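PDB 4LMY: peroxide stress regulator PerR, FUR family from Streptococcus pyogenes, which probably senses peroxide stress as a metal-binding transcription regulator and adjusts gene expression by binding DNA. Local coordinates for residues L17-L20 against R21-H24. Residues are numbered along the deposited sequence; the frame is centred on the assembly and turned at random.
With ZN (zinc ion), chain E.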
ATOM      1  N   LEU B  17       4.330   9.905  17.325  1.00 22.68           N
ATOM      2  CA  LEU B  17       3.986  10.697  18.498  1.00 26.46           C
ATOM      3  C   LEU B  17       3.292   9.849  19.557  1.00 26.69           C
ATOM      4  O   LEU B  17       3.579   9.976  20.747  1.00 29.12           O
ATOM      5  CB  LEU B  17       3.107  11.889  18.114  1.00 25.94           C
ATOM      6  CG  LEU B  17       3.737  12.927  17.184  1.00 28.94           C
ATOM      7  CD1 LEU B  17       2.898  14.202  17.151  1.00 26.48           C
ATOM      8  CD2 LEU B  17       5.170  13.226  17.601  1.00 33.57           C
ATOM      9  N   GLU B  18       2.386   8.977  19.123  1.00 24.12           N
ATOM     10  CA  GLU B  18       1.684   8.091  20.048  1.00 27.23           C
ATOM     11  C   GLU B  18       2.650   7.158  20.776  1.00 25.89           C
ATOM     12  O   GLU B  18       2.572   7.003  21.993  1.00 31.87           O
ATOM     13  CB  GLU B  18       0.604   7.284  19.321  1.00 29.96           C
ATOM     14  CG  GLU B  18      -0.138   6.287  20.205  1.00 33.08           C
ATOM     15  CD  GLU B  18      -0.969   6.953  21.293  1.00 44.35           C
ATOM     16  OE1 GLU B  18      -1.313   6.267  22.280  1.00 46.81           O
ATOM     17  OE2 GLU B  18      -1.287   8.154  21.162  1.00 41.03           O
ATOM     18  N   HIS B  19       3.563   6.549  20.025  1.00 25.52           N
ATOM     19  CA  HIS B  19       4.578   5.672  20.603  1.00 24.67           C
ATOM     20  C   HIS B  19       5.470   6.428  21.586  1.00 27.90           C
ATOM     21  O   HIS B  19       5.787   5.921  22.663  1.00 29.81           O
ATOM     22  CB  HIS B  19       5.440   5.040  19.508  1.00 24.28           C
ATOM     23  CG  HIS B  19       4.797   3.870  18.828  1.00 26.10           C
ATOM     24  ND1 HIS B  19       5.157   2.565  19.098  1.00 31.14           N
ATOM     25  CD2 HIS B  19       3.828   3.805  17.887  1.00 25.23           C
ATOM     26  CE1 HIS B  19       4.432   1.749  18.355  1.00 31.24           C
ATOM     27  NE2 HIS B  19       3.619   2.474  17.609  1.00 22.19           N
ATOM     28  N   LEU B  20       5.874   7.637  21.209  1.00 25.66           N
ATOM     29  CA  LEU B  20       6.732   8.454  22.067  1.00 31.73           C
ATOM     30  C   LEU B  20       6.017   8.892  23.346  1.00 36.83           C
ATOM     31  O   LEU B  20       6.614   8.893  24.423  1.00 37.10           O
ATOM     32  CB  LEU B  20       7.270   9.672  21.310  1.00 28.58           C
ATOM     33  CG  LEU B  20       8.255   9.390  20.173  1.00 27.62           C
ATOM     34  CD1 LEU B  20       8.848  10.688  19.643  1.00 29.31           C
ATOM     35  CD2 LEU B  20       9.347   8.431  20.616  1.00 33.43           C
ATOM     36  N   ARG B  21       4.744   9.266  23.224  1.00 36.08           N
ATOM     37  CA  ARG B  21       3.935   9.621  24.388  1.00 35.80           C
ATOM     38  C   ARG B  21       3.822   8.436  25.336  1.00 44.19           C
ATOM     39  O   ARG B  21       3.932   8.590  26.554  1.00 41.23           O
ATOM     40  CB  ARG B  21       2.532  10.063  23.974  1.00 38.68           C
ATOM     41  CG  ARG B  21       2.444  11.442  23.352  1.00 40.15           C
ATOM     42  CD  ARG B  21       0.990  11.870  23.206  1.00 47.64           C
ATOM     43  NE  ARG B  21       0.810  12.842  22.134  1.00 56.90           N
ATOM     44  CZ  ARG B  21       0.302  12.554  20.941  1.00 49.01           C
ATOM     45  NH1 ARG B  21      -0.092  11.317  20.661  1.00 42.45           N
ATOM     46  NH2 ARG B  21       0.181  13.507  20.027  1.00 44.16           N
ATOM     47  N   GLU B  22       3.595   7.256  24.766  1.00 51.13           N
ATOM     48  CA  GLU B  22       3.498   6.024  25.543  1.00 55.67           C
ATOM     49  C   GLU B  22       4.745   5.803  26.393  1.00 58.03           C
ATOM     50  O   GLU B  22       4.668   5.256  27.492  1.00 58.45           O
ATOM     51  CB  GLU B  22       3.275   4.821  24.621  1.00 56.55           C
ATOM     52  CG  GLU B  22       1.856   4.690  24.091  1.00 62.43           C
ATOM     53  CD  GLU B  22       1.716   3.578  23.066  1.00 67.89           C
ATOM     54  OE1 GLU B  22       2.754   3.050  22.608  1.00 50.19           O
ATOM     55  OE2 GLU B  22       0.567   3.233  22.716  1.00 60.03           O
ATOM     56  N   LYS B  23       5.889   6.247  25.882  1.00 48.32           N
ATOM     57  CA  LYS B  23       7.161   6.079  26.577  1.00 49.11           C
ATOM     58  C   LYS B  23       7.537   7.307  27.405  1.00 51.03           C
ATOM     59  O   LYS B  23       8.640   7.377  27.949  1.00 52.85           O
ATOM     60  CB  LYS B  23       8.276   5.778  25.576  1.00 46.44           C
ATOM     61  CG  LYS B  23       7.977   4.630  24.629  1.00 52.52           C
ATOM     62  CD  LYS B  23       7.755   3.331  25.380  1.00 54.96           C
ATOM     63  CE  LYS B  23       8.458   2.180  24.681  1.00 49.30           C
ATOM     64  NZ  LYS B  23       9.934   2.385  24.663  1.00 49.85           N
ATOM     65  N   HIS B  24       6.618   8.266  27.487  1.00 44.98           N
ATOM     66  CA  HIS B  24       6.836   9.513  28.225  1.00 48.90           C
ATOM     67  C   HIS B  24       8.039  10.303  27.717  1.00 47.80           C
ATOM     68  O   HIS B  24       8.790  10.881  28.504  1.00 42.31           O
ATOM     69  CB  HIS B  24       6.975   9.252  29.728  1.00 49.97           C
ATOM     70  CG  HIS B  24       5.833   8.484  30.317  1.00 56.77           C
ATOM     71  ND1 HIS B  24       5.902   7.133  30.579  1.00 53.19           N
ATOM     72  CD2 HIS B  24       4.593   8.878  30.693  1.00 56.11           C
ATOM     73  CE1 HIS B  24       4.755   6.727  31.093  1.00 54.62           C
ATOM     74  NE2 HIS B  24       3.944   7.766  31.172  1.00 56.84           N
TER
HETATM   75 ZN    ZN E 201       2.067   1.822  16.256  1.00 27.31          ZN
HETATM   76  O   HOH W   1       5.653   3.209  22.691  1.00 43.38           O
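Arg-21 folds back along helix 12-22 over Leu-17, the residue one turn earlier, and its guanidinium extends across to the Glu-18 carboxylate. Its backbone N donates to Leu-17 O at 2.8 Å, while its side chain, with CG anti to the carbonyl carbon (chi1 -74°) and extended as far as NE, carries the guanidinium to Leu-17. Leu-17 CB lies over one face of that group, 3.9 Å from Arg-21 NH2. At the guanidinium edge Glu-18 OE2 approaches Arg-21 NH1 at 3.4 Å, a long salt bridge in which carboxylate and guanidinium planes are 57° apart rather than coplanar.

Glu-22 continues the helical pattern, its N bonded to Glu-18 O at 3.0 Å. The two carboxylates stand almost perpendicular, and Glu-18 OE1 comes within 3.6 Å of Glu-22 OE2. The repulsion is probably eased at each carboxylate: Glu-18 has its salt bridge to Arg-21, and Glu-22 OE2 accepts a hydrogen bond from His-6 ND1. Glu-22 OE1 accepts a hydrogen bond from a water that also donates to His-19 O at 2.7 Å.

Lys-23 leaves the helix, and its N makes two weak bonds, to His-19 O and Leu-20 O. Its CG packs against His-19 O, and its amine goes on to a salt bridge with Glu-76. His-24, at positive phi, is the C' residue of a Schellman motif, its N bonded to Arg-21 O and the next amide, of Ile-25, to Leu-20 O.

His-19 NE2 binds zinc at 2.2 Å, together with His-4, His-6, His-97 and His-99. Through His-6, a ligand of the same metal, Glu-22 belongs to the second shell; its bond to ND1 probably fixes that ring's rotation and makes it a more electron-rich zinc ligand.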